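Side-chain contacts in uncharacterized protein (Pseudomonas aeruginosa, PDB 4O5P), which probably hydrolyses membrane phospholipids as a type VI secretion effector of the Tle1 family, with a catalytic domain of the alpha/beta-hydrolase clan: residues A[124-129]-A[146-151]; A[152-157]-A[164-169]. All blocks are in the same frame, centred on the assembly; numbering follows the deposited sequence.

Contact 1: A[124-129]-A[146-151]; sequences PDIKEF and INWGLV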
ATOM      1  N   PRO A 124       3.567 -17.142   6.333  1.00 22.91           N
ATOM      2  CA  PRO A 124       3.270 -18.358   7.111  1.00 25.61           C
ATOM      3  C   PRO A 124       2.670 -18.034   8.474  1.00 24.09           C
ATOM      4  O   PRO A 124       1.776 -18.749   8.911  1.00 24.73           O
ATOM      5  CB  PRO A 124       4.644 -19.012   7.277  1.00 26.89           C
ATOM      6  CG  PRO A 124       5.450 -18.504   6.098  1.00 22.31           C
ATOM      7  CD  PRO A 124       4.973 -17.089   5.887  1.00 23.60           C
ATOM      8  N   ASP A 125       3.127 -16.949   9.101  1.00 24.91           N
ATOM      9  CA  ASP A 125       2.687 -16.566  10.443  1.00 25.93           C
ATOM     10  C   ASP A 125       1.182 -16.308  10.553  1.00 26.84           C
ATOM     11  O   ASP A 125       0.610 -16.387  11.648  1.00 32.15           O
ATOM     12  CB  ASP A 125       3.453 -15.326  10.938  1.00 24.25           C
ATOM     13  CG  ASP A 125       4.943 -15.575  11.094  1.00 30.92           C
ATOM     14  OD1 ASP A 125       5.498 -16.390  10.319  1.00 32.50           O
ATOM     15  OD2 ASP A 125       5.566 -14.946  11.987  1.00 25.55           O
ATOM     16  N   ILE A 126       0.552 -15.983   9.428  1.00 22.74           N
ATOM     17  CA  ILE A 126      -0.895 -15.771   9.380  1.00 22.46           C
ATOM     18  C   ILE A 126      -1.563 -16.831   8.489  1.00 22.03           C
ATOM     19  O   ILE A 126      -2.720 -16.686   8.076  1.00 20.86           O
ATOM     20  CB  ILE A 126      -1.247 -14.354   8.885  1.00 21.90           C
ATOM     21  CG1 ILE A 126      -0.665 -14.107   7.490  1.00 20.24           C
ATOM     22  CG2 ILE A 126      -0.754 -13.293   9.897  1.00 20.12           C
ATOM     23  CD1 ILE A 126      -1.354 -12.979   6.744  1.00 18.48           C
ATOM     24  N   LYS A 127      -0.804 -17.885   8.207  1.00 20.85           N
ATOM     25  CA  LYS A 127      -1.251 -19.023   7.387  1.00 25.14           C
ATOM     26  C   LYS A 127      -1.723 -18.645   5.985  1.00 24.08           C
ATOM     27  O   LYS A 127      -2.640 -19.264   5.442  1.00 21.17           O
ATOM     28  CB  LYS A 127      -2.310 -19.853   8.119  1.00 27.52           C
ATOM     29  CG  LYS A 127      -1.761 -20.546   9.360  1.00 30.54           C
ATOM     30  CD  LYS A 127      -2.823 -21.380  10.063  1.00 33.80           C
ATOM     31  CE  LYS A 127      -3.837 -20.496  10.736  1.00 31.49           C
ATOM     32  NZ  LYS A 127      -4.462 -21.210  11.880  1.00 44.52           N
ATOM     33  N   GLU A 128      -1.094 -17.617   5.413  1.00 22.81           N
ATOM     34  CA  GLU A 128      -1.341 -17.226   4.034  1.00 20.52           C
ATOM     35  C   GLU A 128      -0.295 -17.962   3.225  1.00 21.52           C
ATOM     36  O   GLU A 128       0.863 -17.537   3.168  1.00 21.72           O
ATOM     37  CB  GLU A 128      -1.162 -15.718   3.877  1.00 16.68           C
ATOM     38  CG  GLU A 128      -1.502 -15.167   2.489  1.00 23.81           C
ATOM     39  CD  GLU A 128      -1.744 -13.669   2.529  1.00 23.54           C
ATOM     40  OE1 GLU A 128      -2.282 -13.191   3.559  1.00 19.85           O
ATOM     41  OE2 GLU A 128      -1.396 -12.967   1.553  1.00 21.47           O
ATOM     42  N   PHE A 129      -0.687 -19.071   2.610  1.00 21.14           N
ATOM     43  CA  PHE A 129       0.291 -19.946   1.975  1.00 25.76           C
ATOM     44  C   PHE A 129       0.397 -19.815   0.455  1.00 24.43           C
ATOM     45  O   PHE A 129       1.297 -20.390  -0.163  1.00 26.99           O
ATOM     46  CB  PHE A 129       0.047 -21.391   2.405  1.00 25.37           C
ATOM     47  CG  PHE A 129       0.333 -21.632   3.861  1.00 23.84           C
ATOM     48  CD1 PHE A 129       1.588 -21.348   4.382  1.00 24.13           C
ATOM     49  CD2 PHE A 129      -0.641 -22.145   4.705  1.00 24.36           C
ATOM     50  CE1 PHE A 129       1.879 -21.575   5.732  1.00 27.07           C
ATOM     51  CE2 PHE A 129      -0.364 -22.375   6.046  1.00 27.41           C
ATOM     52  CZ  PHE A 129       0.903 -22.086   6.562  1.00 26.45           C
ATOM     53  N   ILE A 146      -2.011  -6.309  10.013  1.00 15.72           N
ATOM     54  CA  ILE A 146      -2.148  -5.344  11.110  1.00 16.58           C
ATOM     55  C   ILE A 146      -2.202  -6.070  12.465  1.00 18.59           C
ATOM     56  O   ILE A 146      -1.487  -5.720  13.406  1.00 16.35           O
ATOM     57  CB  ILE A 146      -3.420  -4.476  10.925  1.00 17.74           C
ATOM     58  CG1 ILE A 146      -3.313  -3.665   9.630  1.00 14.10           C
ATOM     59  CG2 ILE A 146      -3.589  -3.506  12.079  1.00 13.04           C
ATOM     60  CD1 ILE A 146      -4.651  -3.243   9.084  1.00 14.41           C
ATOM     61  N   ASN A 147      -3.021  -7.107  12.550  1.00 16.39           N
ATOM     62  CA  ASN A 147      -3.164  -7.820  13.818  1.00 16.65           C
ATOM     63  C   ASN A 147      -1.913  -8.589  14.247  1.00 18.14           C
ATOM     64  O   ASN A 147      -1.587  -8.645  15.443  1.00 17.05           O
ATOM     65  CB  ASN A 147      -4.432  -8.692  13.812  1.00 16.13           C
ATOM     66  CG  ASN A 147      -5.705  -7.851  13.917  1.00 18.95           C
ATOM     67  OD1 ASN A 147      -5.697  -6.801  14.548  1.00 18.76           O
ATOM     68  ND2 ASN A 147      -6.792  -8.298  13.276  1.00 18.09           N
ATOM     69  N   TRP A 148      -1.217  -9.171  13.272  1.00 14.02           N
ATOM     70  CA  TRP A 148       0.102  -9.756  13.490  1.00 16.82           C
ATOM     71  C   TRP A 148       1.008  -8.696  14.104  1.00 17.66           C
ATOM     72  O   TRP A 148       1.707  -8.952  15.085  1.00 19.43           O
ATOM     73  CB  TRP A 148       0.709 -10.188  12.147  1.00 20.62           C
ATOM     74  CG  TRP A 148       2.048 -10.868  12.275  1.00 17.52           C
ATOM     75  CD1 TRP A 148       2.268 -12.191  12.550  1.00 19.33           C
ATOM     76  CD2 TRP A 148       3.343 -10.270  12.123  1.00 19.63           C
ATOM     77  NE1 TRP A 148       3.619 -12.450  12.581  1.00 19.28           N
ATOM     78  CE2 TRP A 148       4.301 -11.285  12.323  1.00 21.82           C
ATOM     79  CE3 TRP A 148       3.790  -8.970  11.856  1.00 18.36           C
ATOM     80  CZ2 TRP A 148       5.675 -11.042  12.265  1.00 21.05           C
ATOM     81  CZ3 TRP A 148       5.153  -8.732  11.794  1.00 19.77           C
ATOM     82  CH2 TRP A 148       6.079  -9.762  11.998  1.00 19.74           C
ATOM     83  N   GLY A 149       0.972  -7.502  13.517  1.00 16.25           N
ATOM     84  CA  GLY A 149       1.749  -6.372  14.010  1.00 17.26           C
ATOM     85  C   GLY A 149       1.465  -6.097  15.469  1.00 19.76           C
ATOM     86  O   GLY A 149       2.398  -6.019  16.280  1.00 16.41           O
ATOM     87  N   LEU A 150       0.181  -5.975  15.814  1.00 19.38           N
ATOM     88  CA  LEU A 150      -0.206  -5.815  17.216  1.00 18.29           C
ATOM     89  C   LEU A 150       0.364  -6.927  18.118  1.00 18.73           C
ATOM     90  O   LEU A 150       0.940  -6.635  19.168  1.00 17.44           O
ATOM     91  CB  LEU A 150      -1.729  -5.694  17.352  1.00 17.59           C
ATOM     92  CG  LEU A 150      -2.301  -4.386  16.791  1.00 17.10           C
ATOM     93  CD1 LEU A 150      -3.818  -4.432  16.677  1.00 16.68           C
ATOM     94  CD2 LEU A 150      -1.859  -3.207  17.665  1.00 19.81           C
ATOM     95  N   VAL A 151       0.248  -8.180  17.679  1.00 19.48           N
ATOM     96  CA  VAL A 151       0.780  -9.318  18.433  1.00 17.94           C
ATOM     97  C   VAL A 151       2.281  -9.198  18.691  1.00 21.55           C
ATOM     98  O   VAL A 151       2.754  -9.540  19.782  1.00 21.29           O
ATOM     99  CB  VAL A 151       0.464 -10.664  17.734  1.00 19.36           C
ATOM    100  CG1 VAL A 151       1.116 -11.838  18.471  1.00 16.08           C
ATOM    101  CG2 VAL A 151      -1.039 -10.860  17.635  1.00 20.29           C
TER

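Contact 2: A[152-157]-A[164-169]; sequences QLVDAL and SRLKLN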
ATOM      1  N   GLN A 152       3.028  -8.693  17.707  1.00 19.76           N
ATOM      2  CA  GLN A 152       4.483  -8.582  17.855  1.00 20.47           C
ATOM      3  C   GLN A 152       4.918  -7.715  19.037  1.00 22.57           C
ATOM      4  O   GLN A 152       6.009  -7.915  19.592  1.00 22.09           O
ATOM      5  CB  GLN A 152       5.127  -8.064  16.571  1.00 18.89           C
ATOM      6  CG  GLN A 152       4.902  -8.973  15.393  1.00 24.48           C
ATOM      7  CD  GLN A 152       5.035 -10.433  15.767  1.00 19.87           C
ATOM      8  OE1 GLN A 152       6.134 -10.914  16.043  1.00 25.87           O
ATOM      9  NE2 GLN A 152       3.919 -11.137  15.797  1.00 20.08           N
ATOM     10  N   LEU A 153       4.068  -6.760  19.406  1.00 20.10           N
ATOM     11  CA  LEU A 153       4.303  -5.899  20.554  1.00 21.28           C
ATOM     12  C   LEU A 153       4.201  -6.729  21.833  1.00 22.73           C
ATOM     13  O   LEU A 153       5.003  -6.585  22.781  1.00 22.81           O
ATOM     14  CB  LEU A 153       3.246  -4.795  20.590  1.00 20.19           C
ATOM     15  CG  LEU A 153       3.151  -3.768  19.449  1.00 24.24           C
ATOM     16  CD1 LEU A 153       2.205  -2.653  19.871  1.00 22.07           C
ATOM     17  CD2 LEU A 153       4.508  -3.196  19.069  1.00 20.32           C
ATOM     18  N   VAL A 154       3.192  -7.595  21.844  1.00 20.02           N
ATOM     19  CA  VAL A 154       2.980  -8.505  22.949  1.00 20.56           C
ATOM     20  C   VAL A 154       4.229  -9.376  23.070  1.00 24.47           C
ATOM     21  O   VAL A 154       4.755  -9.551  24.168  1.00 25.01           O
ATOM     22  CB  VAL A 154       1.711  -9.370  22.750  1.00 21.55           C
ATOM     23  CG1 VAL A 154       1.693 -10.535  23.736  1.00 23.48           C
ATOM     24  CG2 VAL A 154       0.450  -8.541  22.909  1.00 18.89           C
ATOM     25  N   ASP A 155       4.708  -9.885  21.931  1.00 20.95           N
ATOM     26  CA  ASP A 155       5.909 -10.716  21.867  1.00 23.48           C
ATOM     27  C   ASP A 155       7.136 -10.009  22.430  1.00 24.27           C
ATOM     28  O   ASP A 155       7.893 -10.597  23.190  1.00 26.39           O
ATOM     29  CB  ASP A 155       6.185 -11.145  20.423  1.00 21.75           C
ATOM     30  CG  ASP A 155       7.373 -12.092  20.310  1.00 29.25           C
ATOM     31  OD1 ASP A 155       7.249 -13.250  20.751  1.00 32.95           O
ATOM     32  OD2 ASP A 155       8.432 -11.691  19.775  1.00 27.18           O
ATOM     33  N   ALA A 156       7.326  -8.748  22.048  1.00 23.18           N
ATOM     34  CA  ALA A 156       8.448  -7.960  22.545  1.00 25.80           C
ATOM     35  C   ALA A 156       8.421  -7.833  24.067  1.00 24.64           C
ATOM     36  O   ALA A 156       9.452  -8.021  24.722  1.00 26.03           O
ATOM     37  CB  ALA A 156       8.474  -6.585  21.883  1.00 21.19           C
ATOM     38  N   LEU A 157       7.249  -7.522  24.629  1.00 26.38           N
ATOM     39  CA  LEU A 157       7.155  -7.422  26.095  1.00 24.30           C
ATOM     40  C   LEU A 157       7.398  -8.789  26.742  1.00 28.49           C
ATOM     41  O   LEU A 157       8.150  -8.904  27.705  1.00 26.44           O
ATOM     42  CB  LEU A 157       5.790  -6.864  26.521  1.00 22.13           C
ATOM     43  CG  LEU A 157       5.644  -6.339  27.954  1.00 23.81           C
ATOM     44  CD1 LEU A 157       6.811  -5.426  28.321  1.00 23.35           C
ATOM     45  CD2 LEU A 157       4.325  -5.603  28.141  1.00 23.81           C
ATOM     46  N   SER A 164      11.340 -15.662  26.754  1.00 36.65           N
ATOM     47  CA  SER A 164      10.890 -16.553  25.691  1.00 37.98           C
ATOM     48  C   SER A 164      10.054 -15.720  24.732  1.00 33.54           C
ATOM     49  O   SER A 164       9.645 -14.606  25.060  1.00 35.89           O
ATOM     50  CB  SER A 164      10.066 -17.708  26.255  1.00 35.99           C
ATOM     51  OG  SER A 164       8.997 -17.223  27.048  1.00 43.43           O
ATOM     52  N   ARG A 165       9.802 -16.242  23.543  1.00 30.75           N
ATOM     53  CA  ARG A 165       8.965 -15.521  22.595  1.00 29.28           C
ATOM     54  C   ARG A 165       7.714 -16.333  22.315  1.00 35.66           C
ATOM     55  O   ARG A 165       7.704 -17.547  22.538  1.00 33.05           O
ATOM     56  CB  ARG A 165       9.741 -15.240  21.307  1.00 34.31           C
ATOM     57  CG  ARG A 165      11.006 -16.079  21.151  1.00 34.24           C
ATOM     58  CD  ARG A 165      12.021 -15.408  20.221  1.00 36.96           C
ATOM     59  NE  ARG A 165      13.107 -14.723  20.932  1.00 36.62           N
ATOM     60  CZ  ARG A 165      14.027 -13.966  20.334  1.00 43.49           C
ATOM     61  NH1 ARG A 165      13.988 -13.789  19.020  1.00 46.14           N
ATOM     62  NH2 ARG A 165      14.985 -13.376  21.038  1.00 38.30           N
ATOM     63  N   LEU A 166       6.660 -15.675  21.838  1.00 34.53           N
ATOM     64  CA  LEU A 166       5.397 -16.369  21.569  1.00 33.17           C
ATOM     65  C   LEU A 166       5.578 -17.489  20.542  1.00 34.72           C
ATOM     66  O   LEU A 166       6.266 -17.318  19.537  1.00 34.27           O
ATOM     67  CB  LEU A 166       4.325 -15.386  21.103  1.00 29.37           C
ATOM     68  CG  LEU A 166       3.936 -14.248  22.055  1.00 33.53           C
ATOM     69  CD1 LEU A 166       2.980 -13.285  21.354  1.00 31.00           C
ATOM     70  CD2 LEU A 166       3.309 -14.782  23.334  1.00 30.15           C
ATOM     71  N   LYS A 167       4.979 -18.645  20.801  1.00 38.67           N
ATOM     72  CA  LYS A 167       5.025 -19.719  19.818  1.00 37.00           C
ATOM     73  C   LYS A 167       4.166 -19.369  18.605  1.00 37.07           C
ATOM     74  O   LYS A 167       3.061 -18.848  18.753  1.00 40.23           O
ATOM     75  CB  LYS A 167       4.576 -21.048  20.424  1.00 39.69           C
ATOM     76  CG  LYS A 167       5.681 -21.801  21.154  1.00 39.98           C
ATOM     77  CD  LYS A 167       5.109 -22.996  21.891  1.00 42.90           C
ATOM     78  CE  LYS A 167       3.968 -22.567  22.799  1.00 45.89           C
ATOM     79  NZ  LYS A 167       4.381 -21.448  23.686  1.00 43.01           N
ATOM     80  N   LEU A 168       4.702 -19.660  17.421  1.00 34.60           N
ATOM     81  CA  LEU A 168       4.042 -19.444  16.134  1.00 37.38           C
ATOM     82  C   LEU A 168       2.580 -19.914  16.121  1.00 39.47           C
ATOM     83  O   LEU A 168       1.718 -19.287  15.493  1.00 36.64           O
ATOM     84  CB  LEU A 168       4.856 -20.145  15.045  1.00 29.12           C
ATOM     85  CG  LEU A 168       4.446 -20.030  13.580  1.00 34.89           C
ATOM     86  CD1 LEU A 168       5.683 -19.936  12.711  1.00 41.88           C
ATOM     87  CD2 LEU A 168       3.642 -21.224  13.177  1.00 37.52           C
ATOM     88  N   ASN A 169       2.310 -21.014  16.822  1.00 40.15           N
ATOM     89  CA  ASN A 169       0.950 -21.525  16.956  1.00 42.85           C
ATOM     90  C   ASN A 169       0.051 -20.487  17.615  1.00 36.18           C
ATOM     91  O   ASN A 169      -1.077 -20.237  17.169  1.00 41.85           O
ATOM     92  CB  ASN A 169       0.947 -22.817  17.781  1.00 43.88           C
ATOM     93  CG  ASN A 169      -0.444 -23.417  17.923  1.00 48.51           C
ATOM     94  OD1 ASN A 169      -1.016 -23.922  16.952  1.00 52.97           O
ATOM     95  ND2 ASN A 169      -0.995 -23.369  19.134  1.00 48.82           N
TER

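Contact 1: A[124-129]-A[146-151]
Trp148 is the residue of helix segment 146-151 that meets the loop 124-129, and it does so with two parts of its side chain. Closest to the helix backbone, CB packs against the branch methyl of Ile126, with CG2 4.1 Å from Trp148 CB; the two side chains run roughly at right angles. Further out along the same side chain lies the indole. With CG anti to the backbone N (chi1 -177°), the ring swings off the helix toward the loop, and its pyrrole edge faces Asp125. There Trp148 NE1 donates a hydrogen bond to Asp125 OD2 over 3.2 Å, somewhat bent at 145°. The oxygen is met on its anti side, and carboxylate and ring planes are strongly inclined to each other. Asp125 CB, 3.3 Å from Trp148 NE1, lies obliquely off the ring plane. Tryptophan suits this place because one side chain supplies both a broad apolar surface and a single N-H, which the short aspartate can accept. Around the pair, Phe123 meets the indole edge-to-face and Val171 of helix 168-178 packs on it, while Ile146 and Asn147 turn to helix 238-254.

Contact 2: A[152-157]-A[164-169]
An alpha-alpha hairpin, in which helix 168-178 runs back antiparallel along helix 139-162, is held here by a side-chain-to-backbone bond: Asp155, on helix 139-162, receives the backbone N-H of Leu166 in the extended run that leads into helix 168-178. The bond from Leu166 N to Asp155 OD1 is short, 2.7 Å, and reasonably straight at 155°, and the donor arrives almost in line with the carboxylate C-O bond. Asp155 reaches this position because CG stands anti to its backbone N (chi1 -176°), which carries the acid across to the returning chain although its CB does not point there. Its other oxygen, OD2, accepts a hydrogen bond from Tyr114 OH on strand 111-116, so both oxygens of this buried carboxylate have a partner and its rotation is restrained.

The neighbouring side chains pack round the bond. Arg165 CB comes within 3.2 Å of Asp155 OD1, but the long chain, bent at chi3, leads its guanidinium away to a salt bridge with Asp104. The opposite charges of Asp155 and Arg165 are not in contact, though they may still attract weakly. Leu166 puts its CD1 methyl 3.9 Å from Val154 CG1, the two side chains crossing near a right angle, and the same methyl lies 4.0 Å from Asp155 CB. Branched apolar residues suit this seam, since leucine extends over the helix surface while valine offers a compact methyl to it. Phe158 and Val151 of the same helix also touch Leu166.

Lys167, next along, occupies the N-cap position of helix 168-178. The arrangement belongs to an alpha-alpha hairpin whose first helix supplies a side-chain acceptor for a backbone N-H of the connection.

In the fold
The two contacts follow one another along the chain, contact 1 closing before contact 2 opens, and lie about 12 Å apart, centre to centre. Helix 139-162 is common to both: its residues 146-151 meet the loop that follows strand 111-116, and the next turns, 152-157, meet the chain returning toward helix 168-178. The contacts touch directly: Val151 CG1 lies 3.7 Å from Leu166 CD1, joining helix to returning chain, and Asp125 OD1 approaches Leu168 CD1 more loosely, at 4.3 Å, linking the loop. Side chains of 152-157 also lie against strands 62-71, 111-116 and 266-267. The hairpin thus packs against one mixed sheet, consistent with the alpha/beta-hydrolase fold expected of the catalytic domain.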